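Local coordinates for Alr4995 protein (Nostoc sp., PDB 6LRF), which probably converts arginine to ornithine and then ornithine to proline, as a bifunctional arginine dihydrolase and ornithine cyclodeaminase, at residues S190-R194 with E341-E345; E155-L159 with L195-R199; V474-A478 with L686-L691; L176-L182 with L240-F245. All coordinates share one frame. Residue numbers count along the deposited sequence, not the author numbering.

Contact 1: S190-R194 with E341-E345; sequences SYSNR and EVMEE
Two helical segments, 190-194 and 341-345, face each other nearly antiparallel. Their axes are 12.7 Å apart at closest approach and make an angle of 158°. This is a wide spacing, so long side chains bridge the gap. The backbones come nearest at Tyr-191 and Val-342, CA to CA 8.1 Å. Ser-190 starts the segment. Ser-190 OG, with chi1 p, receives a weak hydrogen bond of 3.2 Å from Arg-194 NH2, one turn on. Tyr-191 points toward the partner with chi1 m. Val-342 CG2 lies over the Tyr-191 ring face, 3.9 Å from the centroid of that ring, as a CH-pi contact. Glu-341 OE2 sits at the ring edge, 3.6 Å from Tyr-191 CE1. Tyr-191 OH gives a weak hydrogen bond to Glu-345 OE1 at 3.5 Å. The contact joins two parts of the chain, since 190-194 belongs to the dimethylarginine dimethylhydrolase-like region and 341-345 to the LOR/SDH region. His-556 of helix 554-567 touches Arg-194, Glu-341 and Glu-345. The Arg-194 side chain points toward the partner helix, with chi1 at -128°, between wells. Arg-194 NH1 makes a salt bridge to Glu-341 OE2 at 2.5 Å, through a hydrogen bond of weak geometry. Glu-341 is extended, with chi1 and chi2 both t, to meet it.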
loop_
_atom_site.group_PDB
_atom_site.type_symbol
_atom_site.label_atom_id
_atom_site.label_comp_id
_atom_site.label_asym_id
_atom_site.label_seq_id
_atom_site.Cartn_x
_atom_site.Cartn_y
_atom_site.Cartn_z
ATOM N N SER B 190 -21.593 7.612 -22.998
ATOM C CA SER B 190 -21.858 6.312 -23.596
ATOM C C SER B 190 -23.247 6.256 -24.250
ATOM O O SER B 190 -23.408 5.712 -25.348
ATOM C CB SER B 190 -21.728 5.213 -22.539
ATOM O OG SER B 190 -22.902 5.153 -21.742
ATOM N N TYR B 191 -24.250 6.806 -23.569
ATOM C CA TYR B 191 -25.603 6.877 -24.129
ATOM C C TYR B 191 -25.603 7.531 -25.523
ATOM O O TYR B 191 -26.250 7.046 -26.437
ATOM C CB TYR B 191 -26.547 7.650 -23.190
ATOM C CG TYR B 191 -26.679 7.042 -21.797
ATOM C CD1 TYR B 191 -27.400 5.861 -21.591
ATOM C CD2 TYR B 191 -26.087 7.649 -20.686
ATOM C CE1 TYR B 191 -27.525 5.299 -20.321
ATOM C CE2 TYR B 191 -26.211 7.095 -19.414
ATOM C CZ TYR B 191 -26.930 5.920 -19.239
ATOM O OH TYR B 191 -27.054 5.361 -17.980
ATOM N N SER B 192 -24.860 8.619 -25.677
ATOM C CA SER B 192 -24.880 9.386 -26.920
ATOM C C SER B 192 -24.174 8.651 -28.054
ATOM O O SER B 192 -24.645 8.660 -29.203
ATOM C CB SER B 192 -24.251 10.760 -26.694
ATOM O OG SER B 192 -24.989 11.449 -25.695
ATOM N N ASN B 193 -23.056 8.005 -27.722
ATOM C CA ASN B 193 -22.332 7.168 -28.679
ATOM C C ASN B 193 -23.164 5.986 -29.157
ATOM O O ASN B 193 -23.148 5.629 -30.340
ATOM C CB ASN B 193 -21.021 6.683 -28.064
ATOM C CG ASN B 193 -19.885 7.679 -28.263
ATOM O OD1 ASN B 193 -19.599 8.090 -29.391
ATOM N ND2 ASN B 193 -19.245 8.084 -27.172
ATOM N N ARG B 194 -23.909 5.385 -28.243
ATOM C CA ARG B 194 -24.803 4.302 -28.630
ATOM C C ARG B 194 -25.806 4.836 -29.670
ATOM O O ARG B 194 -26.075 4.179 -30.680
ATOM C CB ARG B 194 -25.525 3.737 -27.397
ATOM C CG ARG B 194 -25.443 2.221 -27.192
ATOM C CD ARG B 194 -26.144 1.794 -25.867
ATOM N NE ARG B 194 -25.459 2.364 -24.709
ATOM C CZ ARG B 194 -26.060 2.785 -23.593
ATOM N NH1 ARG B 194 -27.382 2.705 -23.475
ATOM N NH2 ARG B 194 -25.338 3.301 -22.592
ATOM N N GLU B 341 -34.919 5.455 -21.503
ATOM C CA GLU B 341 -33.893 4.637 -20.881
ATOM C C GLU B 341 -33.150 5.419 -19.799
ATOM O O GLU B 341 -32.946 4.923 -18.688
ATOM C CB GLU B 341 -32.932 4.138 -21.943
ATOM C CG GLU B 341 -31.704 3.446 -21.405
ATOM C CD GLU B 341 -30.637 3.311 -22.476
ATOM O OE1 GLU B 341 -30.949 3.626 -23.651
ATOM O OE2 GLU B 341 -29.501 2.891 -22.152
ATOM N N VAL B 342 -32.766 6.656 -20.104
ATOM C CA VAL B 342 -32.002 7.448 -19.134
ATOM C C VAL B 342 -32.912 7.870 -17.971
ATOM O O VAL B 342 -32.491 7.887 -16.804
ATOM C CB VAL B 342 -31.337 8.689 -19.788
ATOM C CG1 VAL B 342 -30.715 9.599 -18.726
ATOM C CG2 VAL B 342 -30.284 8.259 -20.811
HETATM N N MSE B 343 -34.166 8.196 -18.287
HETATM C CA MSE B 343 -35.163 8.506 -17.258
HETATM C C MSE B 343 -35.344 7.351 -16.255
HETATM O O MSE B 343 -35.461 7.572 -15.052
HETATM C CB MSE B 343 -36.515 8.839 -17.896
HETATM C CG MSE B 343 -37.596 9.174 -16.870
HETATM SE SE MSE B 343 -37.131 10.762 -15.730
HETATM C CE MSE B 343 -37.927 12.203 -16.845
ATOM N N GLU B 344 -35.372 6.122 -16.751
ATOM C CA GLU B 344 -35.500 4.958 -15.877
ATOM C C GLU B 344 -34.295 4.811 -14.960
ATOM O O GLU B 344 -34.419 4.442 -13.781
ATOM C CB GLU B 344 -35.657 3.689 -16.700
ATOM C CG GLU B 344 -36.940 3.619 -17.493
ATOM C CD GLU B 344 -37.060 2.312 -18.245
ATOM O OE1 GLU B 344 -36.244 2.067 -19.169
ATOM O OE2 GLU B 344 -37.956 1.521 -17.881
ATOM N N GLU B 345 -33.123 5.089 -15.503
ATOM C CA GLU B 345 -31.913 5.003 -14.714
ATOM C C GLU B 345 -31.951 6.035 -13.565
ATOM O O GLU B 345 -31.624 5.720 -12.411
ATOM C CB GLU B 345 -30.699 5.209 -15.606
ATOM C CG GLU B 345 -29.380 4.895 -14.940
ATOM C CD GLU B 345 -28.874 3.486 -15.237
ATOM O OE1 GLU B 345 -29.029 3.009 -16.396
ATOM O OE2 GLU B 345 -28.313 2.862 -14.303
#

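Contact 2: E155-L159 with L195-R199; sequences EVLSL and LIEMR
Arg-199 and Glu-155 form a bidentate salt bridge. Arg-199 NH1 donates to Glu-155 OE1 at 3.0 Å, and Arg-199 NH2 donates to Glu-155 OE2 at 3.1 Å. Tyr-282 OH is a further hydrogen-bond partner of Glu-155 OE2, and Trp-131 makes a cation-pi contact with Arg-199. This is helix-on-sheet packing within the N-terminal GME region, consistent with its alpha/beta propeller fold. Strand segment 155-159 is extended. Its N-to-C direction makes an angle of 141° with that of helix segment 195-199, and the axes are 10.5 Å apart at closest approach. The backbones are nearest at Leu-159 and Leu-195, CA to CA 8.1 Å. Arg-199 bends through chi1 and chi2, both m. Leu-157 CD2 lies over one face of the Arg-199 guanidinium, 3.6 Å from Arg-199 NH2. Leu-195, with chi1 t and chi2 p, points at the strand. Leu-195 CD2 is 4.1 Å from Leu-157 CB and 4.0 Å from Leu-159 CD2. Leu-159 CD2 also reaches Ile-196 CG1 at 4.1 Å. Leu-195 CD2 lies 3.7 Å from the backbone O of Ser-158.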
loop_
_atom_site.group_PDB
_atom_site.type_symbol
_atom_site.label_atom_id
_atom_site.label_comp_id
_atom_site.label_asym_id
_atom_site.label_seq_id
_atom_site.Cartn_x
_atom_site.Cartn_y
_atom_site.Cartn_z
ATOM N N GLU B 155 -37.788 15.641 -36.069
ATOM C CA GLU B 155 -37.301 14.710 -35.046
ATOM C C GLU B 155 -35.974 15.188 -34.464
ATOM O O GLU B 155 -35.012 15.388 -35.200
ATOM C CB GLU B 155 -37.120 13.298 -35.619
ATOM C CG GLU B 155 -36.567 12.291 -34.605
ATOM C CD GLU B 155 -36.303 10.915 -35.210
ATOM O OE1 GLU B 155 -35.578 10.832 -36.222
ATOM O OE2 GLU B 155 -36.821 9.919 -34.672
ATOM N N VAL B 156 -35.925 15.365 -33.143
ATOM C CA VAL B 156 -34.718 15.868 -32.480
ATOM C C VAL B 156 -34.043 14.766 -31.673
ATOM O O VAL B 156 -34.663 14.151 -30.819
ATOM C CB VAL B 156 -35.038 17.061 -31.554
ATOM C CG1 VAL B 156 -33.810 17.466 -30.725
ATOM C CG2 VAL B 156 -35.526 18.244 -32.381
ATOM N N LEU B 157 -32.771 14.523 -31.966
ATOM C CA LEU B 157 -31.972 13.525 -31.264
ATOM C C LEU B 157 -30.991 14.184 -30.308
ATOM O O LEU B 157 -30.110 14.918 -30.749
ATOM C CB LEU B 157 -31.207 12.668 -32.273
ATOM C CG LEU B 157 -32.046 11.930 -33.311
ATOM C CD1 LEU B 157 -31.149 11.056 -34.165
ATOM C CD2 LEU B 157 -33.116 11.100 -32.620
ATOM N N SER B 158 -31.126 13.924 -29.007
ATOM C CA SER B 158 -30.300 14.621 -28.014
ATOM C C SER B 158 -28.973 13.918 -27.771
ATOM O O SER B 158 -28.947 12.704 -27.544
ATOM C CB SER B 158 -31.059 14.755 -26.689
ATOM O OG SER B 158 -32.310 15.402 -26.889
ATOM N N LEU B 159 -27.882 14.679 -27.803
ATOM C CA LEU B 159 -26.540 14.151 -27.523
ATOM C C LEU B 159 -25.926 14.893 -26.351
ATOM O O LEU B 159 -25.984 16.135 -26.303
ATOM C CB LEU B 159 -25.613 14.282 -28.741
ATOM C CG LEU B 159 -26.039 13.614 -30.044
ATOM C CD1 LEU B 159 -25.034 13.955 -31.153
ATOM C CD2 LEU B 159 -26.155 12.100 -29.896
ATOM N N LEU B 195 -26.342 6.040 -29.432
ATOM C CA LEU B 195 -27.364 6.603 -30.321
ATOM C C LEU B 195 -26.804 6.866 -31.710
ATOM O O LEU B 195 -27.463 6.587 -32.711
ATOM C CB LEU B 195 -27.937 7.898 -29.747
ATOM C CG LEU B 195 -29.019 8.618 -30.577
ATOM C CD1 LEU B 195 -30.218 7.703 -30.874
ATOM C CD2 LEU B 195 -29.478 9.880 -29.845
ATOM N N ILE B 196 -25.593 7.416 -31.758
ATOM C CA ILE B 196 -24.910 7.716 -33.009
ATOM C C ILE B 196 -24.708 6.444 -33.814
ATOM O O ILE B 196 -24.897 6.403 -35.042
ATOM C CB ILE B 196 -23.544 8.381 -32.749
ATOM C CG1 ILE B 196 -23.741 9.797 -32.198
ATOM C CG2 ILE B 196 -22.718 8.416 -34.011
ATOM C CD1 ILE B 196 -22.455 10.452 -31.715
ATOM N N GLU B 197 -24.337 5.389 -33.103
ATOM C CA GLU B 197 -24.000 4.142 -33.762
ATOM C C GLU B 197 -25.268 3.427 -34.249
ATOM O O GLU B 197 -25.213 2.699 -35.234
ATOM C CB GLU B 197 -23.144 3.271 -32.826
ATOM C CG GLU B 197 -21.711 3.826 -32.663
ATOM C CD GLU B 197 -20.997 3.351 -31.394
ATOM O OE1 GLU B 197 -21.475 2.396 -30.756
ATOM O OE2 GLU B 197 -19.949 3.928 -31.023
HETATM N N MSE B 198 -26.416 3.674 -33.615
HETATM C CA MSE B 198 -27.684 3.122 -34.124
HETATM C C MSE B 198 -28.216 3.865 -35.361
HETATM O O MSE B 198 -28.902 3.276 -36.199
HETATM C CB MSE B 198 -28.761 3.128 -33.039
HETATM C CG MSE B 198 -28.637 1.994 -32.024
HETATM SE SE MSE B 198 -30.067 2.015 -30.688
HETATM C CE MSE B 198 -29.703 3.729 -29.850
ATOM N N ARG B 199 -27.902 5.151 -35.484
ATOM C CA ARG B 199 -28.483 5.983 -36.543
ATOM C C ARG B 199 -27.567 6.113 -37.760
ATOM O O ARG B 199 -28.014 6.443 -38.863
ATOM C CB ARG B 199 -28.802 7.374 -35.998
ATOM C CG ARG B 199 -29.896 7.382 -34.941
ATOM C CD ARG B 199 -31.238 7.266 -35.592
ATOM N NE ARG B 199 -32.340 7.356 -34.642
ATOM C CZ ARG B 199 -33.473 8.000 -34.900
ATOM N NH1 ARG B 199 -33.627 8.622 -36.070
ATOM N NH2 ARG B 199 -34.443 8.034 -33.997
#

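Contact 3: V474-A478 with L686-L691; sequences VEQVA and LLTQQL
Helical segments 474-478 and 686-691 cross at -58°, with their axes 9.2 Å apart. The backbones approach closely in two places, at the second of which segment 474-478 presents the small Ala-478. CA of Val-474 is 5.7 Å from CA of Leu-687, and CA of Ala-478 is 5.8 Å from CA of Leu-691. Val-474 is the main bump. With chi1 t, its CG1 enters a hollow between Leu-686, Leu-687 and Gln-690. Val-474 CG1 lies 3.9 Å from Leu-686 CB, 3.7 Å from Leu-687 N and 4.0 Å from Gln-690 CB. One turn on, Ala-478 faces Leu-687, Gln-690 and Leu-691. Val-474 and Ala-478 thus form a ridge that runs between the rows Leu-686/Gln-690 and Leu-687/Leu-691, which is ridges-into-grooves packing. The two helices, 467-486 and 680-694, belong to the C-terminal Rossmann-fold region. The first leads into strand 491-495 and the second follows strand 673-677 of its parallel sheet. Leu-687, with chi1 t and chi2 p, turns its end inward, so Leu-687 CD1 is 3.9 Å from Ala-478 CB and 4.3 Å from Val-477 CG1. Gln-690 lies along the other flank. Gln-690 CG is 3.6 Å from Ala-478 CB, and Gln-690 NE2 is 3.3 Å from Glu-475 CG. Leu-691 CD2 reaches the O of Ala-478 at 3.7 Å. Glu-475 OE2 forms a salt bridge with Arg-165 of the second subunit.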
loop_
_atom_site.group_PDB
_atom_site.type_symbol
_atom_site.label_atom_id
_atom_site.label_comp_id
_atom_site.label_asym_id
_atom_site.label_seq_id
_atom_site.Cartn_x
_atom_site.Cartn_y
_atom_site.Cartn_z
ATOM N N VAL B 474 8.215 -5.823 -20.042
ATOM C CA VAL B 474 7.369 -5.896 -21.225
ATOM C C VAL B 474 8.191 -6.235 -22.452
ATOM O O VAL B 474 7.761 -7.017 -23.303
ATOM C CB VAL B 474 6.596 -4.573 -21.454
ATOM C CG1 VAL B 474 6.152 -4.440 -22.899
ATOM C CG2 VAL B 474 5.411 -4.517 -20.531
ATOM N N GLU B 475 9.389 -5.667 -22.530
ATOM C CA GLU B 475 10.269 -5.949 -23.649
ATOM C C GLU B 475 10.656 -7.426 -23.683
ATOM O O GLU B 475 10.673 -8.050 -24.742
ATOM C CB GLU B 475 11.519 -5.070 -23.591
ATOM C CG GLU B 475 12.263 -5.035 -24.924
ATOM C CD GLU B 475 13.485 -4.122 -24.921
ATOM O OE1 GLU B 475 13.942 -3.702 -23.828
ATOM O OE2 GLU B 475 13.983 -3.829 -26.028
ATOM N N GLN B 476 10.940 -7.996 -22.520
ATOM C CA GLN B 476 11.294 -9.404 -22.464
ATOM C C GLN B 476 10.091 -10.290 -22.762
ATOM O O GLN B 476 10.215 -11.243 -23.528
ATOM C CB GLN B 476 11.916 -9.745 -21.108
ATOM C CG GLN B 476 13.197 -8.939 -20.862
ATOM C CD GLN B 476 13.688 -8.979 -19.425
ATOM O OE1 GLN B 476 13.106 -9.649 -18.569
ATOM N NE2 GLN B 476 14.764 -8.241 -19.149
ATOM N N VAL B 477 8.924 -9.961 -22.202
ATOM C CA VAL B 477 7.710 -10.746 -22.453
ATOM C C VAL B 477 7.258 -10.672 -23.918
ATOM O O VAL B 477 6.855 -11.685 -24.494
ATOM C CB VAL B 477 6.543 -10.303 -21.536
ATOM C CG1 VAL B 477 5.310 -11.107 -21.826
ATOM C CG2 VAL B 477 6.910 -10.485 -20.082
ATOM N N ALA B 478 7.322 -9.484 -24.525
ATOM C CA ALA B 478 6.920 -9.315 -25.931
ATOM C C ALA B 478 7.764 -10.192 -26.840
ATOM O O ALA B 478 7.260 -10.807 -27.777
ATOM C CB ALA B 478 7.030 -7.851 -26.368
ATOM N N LEU B 686 1.622 -1.213 -23.470
ATOM C CA LEU B 686 3.030 -1.353 -23.830
ATOM C C LEU B 686 3.321 -2.639 -24.579
ATOM O O LEU B 686 4.091 -2.649 -25.539
ATOM C CB LEU B 686 3.880 -1.317 -22.572
ATOM C CG LEU B 686 3.830 -0.033 -21.762
ATOM C CD1 LEU B 686 4.468 -0.257 -20.402
ATOM C CD2 LEU B 686 4.545 1.058 -22.540
ATOM N N LEU B 687 2.729 -3.735 -24.112
ATOM C CA LEU B 687 2.940 -5.033 -24.732
ATOM C C LEU B 687 2.521 -5.007 -26.197
ATOM O O LEU B 687 3.238 -5.517 -27.069
ATOM C CB LEU B 687 2.173 -6.125 -23.981
ATOM C CG LEU B 687 2.279 -7.528 -24.572
ATOM C CD1 LEU B 687 3.705 -8.067 -24.417
ATOM C CD2 LEU B 687 1.268 -8.451 -23.912
ATOM N N THR B 688 1.366 -4.410 -26.480
ATOM C CA THR B 688 0.902 -4.348 -27.872
ATOM C C THR B 688 1.748 -3.362 -28.701
ATOM O O THR B 688 2.027 -3.613 -29.876
ATOM C CB THR B 688 -0.597 -3.969 -27.963
ATOM O OG1 THR B 688 -0.902 -2.967 -26.982
ATOM C CG2 THR B 688 -1.476 -5.207 -27.718
ATOM N N GLN B 689 2.157 -2.254 -28.089
ATOM C CA GLN B 689 3.074 -1.329 -28.742
ATOM C C GLN B 689 4.382 -2.042 -29.035
ATOM O O GLN B 689 4.922 -1.940 -30.130
ATOM C CB GLN B 689 3.332 -0.102 -27.874
ATOM C CG GLN B 689 2.180 0.875 -27.813
ATOM C CD GLN B 689 2.327 1.849 -26.662
ATOM O OE1 GLN B 689 1.337 2.300 -26.076
ATOM N NE2 GLN B 689 3.570 2.172 -26.322
ATOM N N GLN B 690 4.874 -2.787 -28.051
ATOM C CA GLN B 690 6.148 -3.469 -28.199
ATOM C C GLN B 690 6.097 -4.598 -29.224
ATOM O O GLN B 690 7.103 -4.903 -29.867
ATOM C CB GLN B 690 6.610 -4.003 -26.850
ATOM C CG GLN B 690 8.062 -4.387 -26.820
ATOM C CD GLN B 690 8.985 -3.188 -26.903
ATOM O OE1 GLN B 690 8.540 -2.039 -26.896
ATOM N NE2 GLN B 690 10.279 -3.453 -26.985
ATOM N N LEU B 691 4.929 -5.212 -29.386
ATOM C CA LEU B 691 4.763 -6.293 -30.357
ATOM C C LEU B 691 4.711 -5.763 -31.776
ATOM O O LEU B 691 4.976 -6.486 -32.739
ATOM C CB LEU B 691 3.494 -7.092 -30.076
ATOM C CG LEU B 691 3.591 -8.125 -28.958
ATOM C CD1 LEU B 691 2.201 -8.461 -28.483
ATOM C CD2 LEU B 691 4.297 -9.365 -29.457
#

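Contact 4: L176-L182 with L240-F245; sequences LANGYLL and LTGVGF
A beta-hairpin turn packs here on a helix end closed by a Schellman motif. The hairpin joins strands 173-175 and 181-183. Leu-176 N bonds to Tyr-180 O at 2.8 Å. Asn-178 and Gly-179 both have positive phi (65° and 76°), as in a type I' turn, with a weak 3.5 Å bond from Tyr-180 N to Ala-177 O. Across the gap, Gly-244 at phi 97° is the C-prime residue. Phe-245 N bonds to Leu-240 O at 2.8 Å, and Gly-244 N bonds to Thr-241 O at 2.9 Å. The backbones stay well apart: Ala-177 CA to Phe-245 CA is 9.0 Å, Tyr-180 CA to Val-243 CA 9.2 Å and Leu-182 CA to Leu-240 CA 9.1 Å. Side chains fill the space. Tyr-180 and Phe-245, both chi1 m, form an offset edge-to-face pair. The Phe-245 edge is directed at the Tyr-180 face, with centroids 5.6 Å apart and planes at 80°. Val-243 CG2 lies over the Tyr-180 face as a CH-pi contact, 4.0 Å from the centroid. Phe-245 CZ is 3.7 Å from Leu-176 CB and 3.4 Å from Ala-177 O. Leu-240 CD2 is 4.4 Å from both Leu-176 CD1 and Leu-182 CD1. Ile-206 of strand 205-207 adjoins Tyr-180, Leu-182 and Leu-240. Such helix-on-hairpin packing fits the alpha/beta build of the GME fold.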
loop_
_atom_site.group_PDB
_atom_site.type_symbol
_atom_site.label_atom_id
_atom_site.label_comp_id
_atom_site.label_asym_id
_atom_site.label_seq_id
_atom_site.Cartn_x
_atom_site.Cartn_y
_atom_site.Cartn_z
ATOM N N LEU B 176 -22.367 15.317 -42.837
ATOM C CA LEU B 176 -21.843 15.656 -44.165
ATOM C C LEU B 176 -22.767 15.130 -45.246
ATOM O O LEU B 176 -23.655 14.315 -44.972
ATOM C CB LEU B 176 -20.441 15.079 -44.375
ATOM C CG LEU B 176 -19.355 15.536 -43.408
ATOM C CD1 LEU B 176 -18.155 14.607 -43.505
ATOM C CD2 LEU B 176 -18.960 16.966 -43.694
ATOM N N ALA B 177 -22.553 15.581 -46.476
ATOM C CA ALA B 177 -23.365 15.107 -47.589
ATOM C C ALA B 177 -23.237 13.594 -47.730
ATOM O O ALA B 177 -22.250 13.009 -47.270
ATOM C CB ALA B 177 -22.959 15.803 -48.884
ATOM N N ASN B 178 -24.243 12.970 -48.345
ATOM C CA ASN B 178 -24.192 11.548 -48.686
ATOM C C ASN B 178 -24.133 10.660 -47.435
ATOM O O ASN B 178 -23.479 9.618 -47.427
ATOM C CB ASN B 178 -22.988 11.284 -49.601
ATOM C CG ASN B 178 -23.077 9.968 -50.325
ATOM O OD1 ASN B 178 -24.171 9.479 -50.617
ATOM N ND2 ASN B 178 -21.920 9.382 -50.631
ATOM N N GLY B 179 -24.800 11.102 -46.373
ATOM C CA GLY B 179 -24.946 10.318 -45.153
ATOM C C GLY B 179 -23.750 10.224 -44.215
ATOM O O GLY B 179 -23.826 9.564 -43.180
ATOM N N TYR B 180 -22.646 10.882 -44.554
ATOM C CA TYR B 180 -21.434 10.735 -43.756
ATOM C C TYR B 180 -21.465 11.554 -42.467
ATOM O O TYR B 180 -22.144 12.571 -42.375
ATOM C CB TYR B 180 -20.211 11.098 -44.590
ATOM C CG TYR B 180 -19.893 10.022 -45.604
ATOM C CD1 TYR B 180 -20.356 10.111 -46.911
ATOM C CD2 TYR B 180 -19.169 8.892 -45.233
ATOM C CE1 TYR B 180 -20.076 9.119 -47.835
ATOM C CE2 TYR B 180 -18.893 7.891 -46.144
ATOM C CZ TYR B 180 -19.347 8.011 -47.444
ATOM O OH TYR B 180 -19.064 7.012 -48.348
ATOM N N LEU B 181 -20.734 11.083 -41.464
ATOM C CA LEU B 181 -20.659 11.776 -40.191
ATOM C C LEU B 181 -19.227 11.872 -39.730
ATOM O O LEU B 181 -18.578 10.859 -39.490
ATOM C CB LEU B 181 -21.491 11.073 -39.117
ATOM C CG LEU B 181 -21.234 11.678 -37.730
ATOM C CD1 LEU B 181 -21.758 13.115 -37.648
ATOM C CD2 LEU B 181 -21.834 10.832 -36.618
ATOM N N LEU B 182 -18.747 13.100 -39.602
ATOM C CA LEU B 182 -17.422 13.374 -39.082
ATOM C C LEU B 182 -17.556 13.763 -37.620
ATOM O O LEU B 182 -18.178 14.781 -37.305
ATOM C CB LEU B 182 -16.764 14.493 -39.888
ATOM C CG LEU B 182 -15.367 14.951 -39.475
ATOM C CD1 LEU B 182 -14.343 13.968 -39.997
ATOM C CD2 LEU B 182 -15.091 16.364 -39.990
ATOM N N LEU B 240 -11.416 11.251 -45.984
ATOM C CA LEU B 240 -12.412 12.113 -46.620
ATOM C C LEU B 240 -12.334 12.057 -48.150
ATOM O O LEU B 240 -13.359 11.931 -48.835
ATOM C CB LEU B 240 -12.243 13.554 -46.128
ATOM C CG LEU B 240 -12.509 13.784 -44.635
ATOM C CD1 LEU B 240 -11.994 15.151 -44.174
ATOM C CD2 LEU B 240 -13.995 13.641 -44.338
ATOM N N THR B 241 -11.122 12.148 -48.689
ATOM C CA THR B 241 -10.932 11.975 -50.128
ATOM C C THR B 241 -11.255 10.530 -50.524
ATOM O O THR B 241 -11.775 10.276 -51.612
ATOM C CB THR B 241 -9.501 12.339 -50.559
ATOM O OG1 THR B 241 -8.566 11.698 -49.683
ATOM C CG2 THR B 241 -9.294 13.848 -50.483
ATOM N N GLY B 242 -10.962 9.598 -49.618
ATOM C CA GLY B 242 -11.297 8.198 -49.805
ATOM C C GLY B 242 -12.739 7.950 -50.209
ATOM O O GLY B 242 -12.995 7.109 -51.065
ATOM N N VAL B 243 -13.683 8.674 -49.609
ATOM C CA VAL B 243 -15.094 8.523 -49.983
ATOM C C VAL B 243 -15.592 9.681 -50.848
ATOM O O VAL B 243 -16.797 9.892 -50.980
ATOM C CB VAL B 243 -16.025 8.388 -48.743
ATOM C CG1 VAL B 243 -15.694 7.120 -47.958
ATOM C CG2 VAL B 243 -15.955 9.634 -47.853
ATOM N N GLY B 244 -14.667 10.433 -51.435
ATOM C CA GLY B 244 -15.022 11.404 -52.455
ATOM C C GLY B 244 -15.207 12.859 -52.049
ATOM O O GLY B 244 -15.702 13.649 -52.847
ATOM N N PHE B 245 -14.824 13.220 -50.826
ATOM C CA PHE B 245 -14.838 14.623 -50.406
ATOM C C PHE B 245 -13.544 15.328 -50.813
ATOM O O PHE B 245 -12.462 14.753 -50.702
ATOM C CB PHE B 245 -15.013 14.749 -48.889
ATOM C CG PHE B 245 -16.387 14.415 -48.401
ATOM C CD1 PHE B 245 -17.451 15.271 -48.647
ATOM C CD2 PHE B 245 -16.614 13.257 -47.672
ATOM C CE1 PHE B 245 -18.727 14.971 -48.187
ATOM C CE2 PHE B 245 -17.883 12.951 -47.206
ATOM C CZ PHE B 245 -18.943 13.811 -47.466
#

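Overall arrangement
From the N terminus, contact 2 opens first at 155-159. Contact 4 opens next at 176-182, then contact 1 at 190-194. Contact 2 closes at 195-199, contact 4 at 240-245 and contact 1 at 341-345. These three loops therefore cross one another and none nests. Contacts 1 and 2 share helix 190-199 and touch, with centres 11 Å apart. Contacts 2 and 4 also touch, through Ile-196 and Leu-181, so helix 190-199 connects strand 155-160, the hairpin and helix 340-352. Contact 3 follows in series. It closes a loop of 207 residues within the C-terminal part, with its centre 37 to 39 Å from the others.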